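Local coordinates for hypothetical protein Atu1913 (Agrobacterium tumefaciens str., PDB 2B1Y), which is of unknown function but belongs to the DUF1883 family and probably forms a dimer through beta-strands paired across the two chains, at the interface of chains A and B. Sequence-based numbering; all coordinates share one arbitrary frame. Chains: chain A/B, hypothetical protein Atu1913.

Contact 1: the interface of chains A and B. Residues chain A 8-11, 40, 43; chain B 73-74.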
loop_
_atom_site.group_PDB
_atom_site.type_symbol
_atom_site.label_atom_id
_atom_site.label_comp_id
_atom_site.label_asym_id
_atom_site.label_seq_id
_atom_site.Cartn_x
_atom_site.Cartn_y
_atom_site.Cartn_z
ATOM N N TYR A 8 -4.215 13.030 -3.691
ATOM C CA TYR A 8 -2.862 13.351 -3.206
ATOM C C TYR A 8 -2.281 14.505 -4.005
ATOM O O TYR A 8 -2.763 14.837 -5.105
ATOM C CB TYR A 8 -1.926 12.122 -3.298
ATOM C CG TYR A 8 -1.565 11.754 -4.714
ATOM C CD1 TYR A 8 -2.452 11.015 -5.494
ATOM C CD2 TYR A 8 -0.355 12.161 -5.283
ATOM C CE1 TYR A 8 -2.141 10.691 -6.807
ATOM C CE2 TYR A 8 -0.037 11.849 -6.596
ATOM C CZ TYR A 8 -0.951 11.102 -7.348
ATOM O OH TYR A 8 -0.664 10.753 -8.643
ATOM N N THR A 9 -1.215 15.095 -3.459
ATOM C CA THR A 9 -0.472 16.111 -4.147
ATOM C C THR A 9 0.978 15.659 -4.215
ATOM O O THR A 9 1.516 15.219 -3.218
ATOM C CB THR A 9 -0.465 17.405 -3.319
ATOM O OG1 THR A 9 -1.803 17.885 -3.186
ATOM C CG2 THR A 9 0.405 18.454 -4.009
ATOM N N HIS A 10 1.591 15.756 -5.387
ATOM C CA HIS A 10 2.950 15.261 -5.589
ATOM C C HIS A 10 3.894 16.408 -5.928
ATOM O O HIS A 10 3.705 17.052 -6.950
ATOM C CB HIS A 10 2.937 14.216 -6.736
ATOM C CG HIS A 10 4.298 13.857 -7.257
ATOM N ND1 HIS A 10 4.557 13.658 -8.605
ATOM C CD2 HIS A 10 5.482 13.701 -6.618
ATOM C CE1 HIS A 10 5.837 13.373 -8.764
ATOM N NE2 HIS A 10 6.423 13.392 -7.577
ATOM N N TYR A 11 4.889 16.670 -5.078
ATOM C CA TYR A 11 6.003 17.574 -5.413
ATOM C C TYR A 11 7.212 16.729 -5.845
ATOM O O TYR A 11 7.733 15.935 -5.064
ATOM C CB TYR A 11 6.420 18.481 -4.222
ATOM C CG TYR A 11 5.286 19.279 -3.614
ATOM C CD1 TYR A 11 5.063 20.600 -4.015
ATOM C CD2 TYR A 11 4.429 18.717 -2.651
ATOM C CE1 TYR A 11 4.013 21.371 -3.495
ATOM C CE2 TYR A 11 3.337 19.501 -2.108
ATOM C CZ TYR A 11 3.162 20.825 -2.557
ATOM O OH TYR A 11 2.134 21.598 -2.083
ATOM N N PHE A 40 8.469 6.364 -5.185
ATOM C CA PHE A 40 7.377 7.038 -5.888
ATOM C C PHE A 40 6.744 6.109 -6.953
ATOM O O PHE A 40 5.535 6.101 -7.161
ATOM C CB PHE A 40 7.808 8.386 -6.501
ATOM C CG PHE A 40 6.694 9.081 -7.235
ATOM C CD1 PHE A 40 5.559 9.501 -6.545
ATOM C CD2 PHE A 40 6.747 9.245 -8.616
ATOM C CE1 PHE A 40 4.494 10.112 -7.214
ATOM C CE2 PHE A 40 5.697 9.857 -9.309
ATOM C CZ PHE A 40 4.571 10.300 -8.600
ATOM N N PHE A 43 4.475 3.909 -4.954
ATOM C CA PHE A 43 3.299 4.672 -4.566
ATOM C C PHE A 43 2.241 4.760 -5.697
ATOM O O PHE A 43 1.048 4.533 -5.462
ATOM C CB PHE A 43 3.710 6.089 -4.132
ATOM C CG PHE A 43 2.556 6.973 -3.756
ATOM C CD1 PHE A 43 1.990 6.894 -2.477
ATOM C CD2 PHE A 43 2.055 7.908 -4.664
ATOM C CE1 PHE A 43 0.920 7.715 -2.121
ATOM C CE2 PHE A 43 0.997 8.719 -4.297
ATOM C CZ PHE A 43 0.458 8.632 -3.013
ATOM N N LEU B 73 7.865 14.428 -2.628
ATOM C CA LEU B 73 7.099 14.655 -1.411
ATOM C C LEU B 73 5.640 14.461 -1.776
ATOM O O LEU B 73 5.143 15.105 -2.729
ATOM C CB LEU B 73 7.317 16.078 -0.891
ATOM C CG LEU B 73 6.459 16.402 0.334
ATOM C CD1 LEU B 73 6.997 15.578 1.487
ATOM C CD2 LEU B 73 6.500 17.875 0.608
ATOM N N ILE B 74 4.973 13.596 -1.024
ATOM C CA ILE B 74 3.551 13.350 -1.229
ATOM C C ILE B 74 2.802 13.876 -0.055
ATOM O O ILE B 74 3.148 13.566 1.076
ATOM C CB ILE B 74 3.255 11.833 -1.367
ATOM C CG1 ILE B 74 3.925 11.286 -2.615
ATOM C CG2 ILE B 74 1.726 11.546 -1.323
ATOM C CD1 ILE B 74 3.593 11.949 -3.893
#
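An antiparallel beta-sheet seam joins two copies of this DUF1883-family protein: strand 8-16 of chain A runs beside strand 69-76 of chain B, tying the chains of the deposited dimer into a shared sheet, a pairing that probably also holds in solution, though the structure alone does not show this. A:Tyr11 and B:Leu73 form the register pair. The amide N of A:Tyr11 donates to the carbonyl O of B:Leu73 at 2.8 Å, and the return bond, from B:Leu73 N to A:Tyr11 O, measures 2.9 Å; both are nearly straight at the hydrogen. Beside this pair the two side chains run parallel, with CD2 of the tyrosine ring 4.0 Å from the CD2 methyl of B:Leu73.

On the face turned toward helix 37-46, B:Ile74 supplies the hydrophobic plug. Its CG1 branch stands anti to the carbonyl carbon (chi1 -64°), which leaves CG2 anti to the backbone N, and the two branches part toward different aromatic groups. CG2 stands above the plane of the A:Phe43 ring, displaced outward past CZ, which it meets at 3.6 Å. The CD1 methyl at the end of the other branch touches A:His10 CB at 3.7 Å and the CE1 edge atom of A:Phe40 at 3.9 Å. The aromatic wall is braced within chain A: NE2 of A:His10 lies 3.7 Å above the centre of the A:Phe40 ring, while A:Tyr8 offers a face to CE2 of A:Phe43.

Contact 2: the interface of chains A and B. Residues chain A 54-56, 61, 75; chain B 26, 30, 32.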
loop_
_atom_site.group_PDB
_atom_site.type_symbol
_atom_site.label_atom_id
_atom_site.label_comp_id
_atom_site.label_asym_id
_atom_site.label_seq_id
_atom_site.Cartn_x
_atom_site.Cartn_y
_atom_site.Cartn_z
ATOM N N GLY A 54 -10.148 -8.614 3.571
ATOM C CA GLY A 54 -9.876 -7.729 4.695
ATOM C C GLY A 54 -9.422 -8.566 5.872
ATOM O O GLY A 54 -8.858 -9.623 5.679
ATOM N N VAL A 55 -9.656 -8.072 7.093
ATOM C CA VAL A 55 -9.174 -8.751 8.298
ATOM C C VAL A 55 -10.097 -9.907 8.634
ATOM O O VAL A 55 -11.322 -9.721 8.775
ATOM C CB VAL A 55 -9.186 -7.813 9.520
ATOM C CG1 VAL A 55 -8.565 -8.542 10.714
ATOM C CG2 VAL A 55 -8.445 -6.537 9.233
ATOM N N ALA A 56 -9.534 -11.105 8.770
ATOM C CA ALA A 56 -10.353 -12.259 9.044
ATOM C C ALA A 56 -10.266 -12.540 10.520
ATOM O O ALA A 56 -9.160 -12.570 11.055
ATOM C CB ALA A 56 -9.878 -13.478 8.204
ATOM N N ILE A 61 -13.461 -18.963 6.248
ATOM C CA ILE A 61 -14.335 -17.998 5.612
ATOM C C ILE A 61 -14.454 -18.417 4.147
ATOM O O ILE A 61 -13.653 -19.260 3.640
ATOM C CB ILE A 61 -13.804 -16.581 5.734
ATOM C CG1 ILE A 61 -12.374 -16.479 5.204
ATOM C CG2 ILE A 61 -13.869 -16.052 7.211
ATOM C CD1 ILE A 61 -12.150 -15.202 4.419
ATOM N N ILE A 75 -2.596 -14.388 2.019
ATOM C CA ILE A 75 -2.795 -14.332 3.470
ATOM C C ILE A 75 -1.617 -13.553 4.030
ATOM O O ILE A 75 -0.473 -13.875 3.720
ATOM C CB ILE A 75 -2.783 -15.753 4.106
ATOM C CG1 ILE A 75 -3.797 -16.662 3.371
ATOM C CG2 ILE A 75 -3.048 -15.667 5.608
ATOM C CD1 ILE A 75 -5.195 -16.179 3.415
ATOM N N LEU B 26 -7.667 -20.376 8.620
ATOM C CA LEU B 26 -6.539 -19.630 9.197
ATOM C C LEU B 26 -6.394 -19.967 10.632
ATOM O O LEU B 26 -7.397 -20.208 11.283
ATOM C CB LEU B 26 -6.790 -18.132 9.190
ATOM C CG LEU B 26 -7.039 -17.465 7.887
ATOM C CD1 LEU B 26 -7.604 -16.102 8.206
ATOM C CD2 LEU B 26 -5.729 -17.335 7.213
ATOM N N ASN B 30 -5.585 -12.600 10.719
ATOM C CA ASN B 30 -4.719 -12.144 9.635
ATOM C C ASN B 30 -5.584 -11.556 8.533
ATOM O O ASN B 30 -6.819 -11.613 8.603
ATOM C CB ASN B 30 -3.879 -13.292 9.050
ATOM C CG ASN B 30 -2.442 -13.292 9.528
ATOM O OD1 ASN B 30 -2.095 -12.764 10.603
ATOM N ND2 ASN B 30 -1.590 -13.919 8.743
ATOM N N VAL B 32 -6.908 -11.397 4.601
ATOM C CA VAL B 32 -7.136 -12.304 3.491
ATOM C C VAL B 32 -7.509 -11.436 2.308
ATOM O O VAL B 32 -8.437 -10.644 2.405
ATOM C CB VAL B 32 -8.303 -13.283 3.830
ATOM C CG1 VAL B 32 -8.694 -14.179 2.599
ATOM C CG2 VAL B 32 -7.926 -14.148 4.990
#
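B:Val32 has CG1 anti to its backbone N (chi1 174°) and CG2 anti to its carbonyl carbon, which directs CG1 toward A:Ile61 and CG2 toward A:Ala56, with A:Ile75 CD1 near both. A:Ile75, with chi1 at -53°, carries CG1 and its terminal CD1 beside B:Val32 while CG2 is turned toward B:Leu26. Here strand 30-36 of chain B enters a sheet of chain A, flanked by strand 52-56 on one side and strand 69-76 on the other; all the bridges across the chains in this patch are antiparallel. Such intercalation of a partner's strand is a clear example of how a symmetric dimer can share its sheets.

Backbone bonds set the register along strand 52-56. A:Gly54 and B:Val32 bond in both directions: the valine N donates to A:Gly54 O at 2.8 Å, and the glycine N donates to B:Val32 O within the carbonyl plane. Further along, A:Ala56 N reaches the main-chain O of B:Asn30 at 2.8 Å, almost straight at the hydrogen (172°).

The side chains then close over one face of this ladder. B:Val32 CG2 lies between A:Ile75 CD1 and A:Ala56 CB, 3.8 Å from each, and the valine and A:Ile75 run side by side. From A:Ile61 the approach is tip to tip, CD1 facing B:Val32 CG1 at 4.0 Å. B:Leu26, on the adjoining strand 21-26, uses both methyls: CD2 meets A:Ile75 CG2 at 3.5 Å across an oblique crossing, and CD1 presses snugly on the A:Ala56 CB methyl, also at 3.5 Å.

About 30 Å separates the C-alpha centres of contact 1 and contact 2, yet both draw on strand 69-76, which chain B contributes to contact 1 and chain A to contact 2. Because the interface is two-fold symmetric, each copy of that strand serves in both roles: its neighbouring positions 73 and 74 work in one contact and position 75 in the other. The same stretch thus meets strand 8-16 of the partner and, through contact 2, its strand 30-36. Repeated by symmetry, the contacts interleave the chains over a long front, an extent that suggests, without proving, a stable dimer.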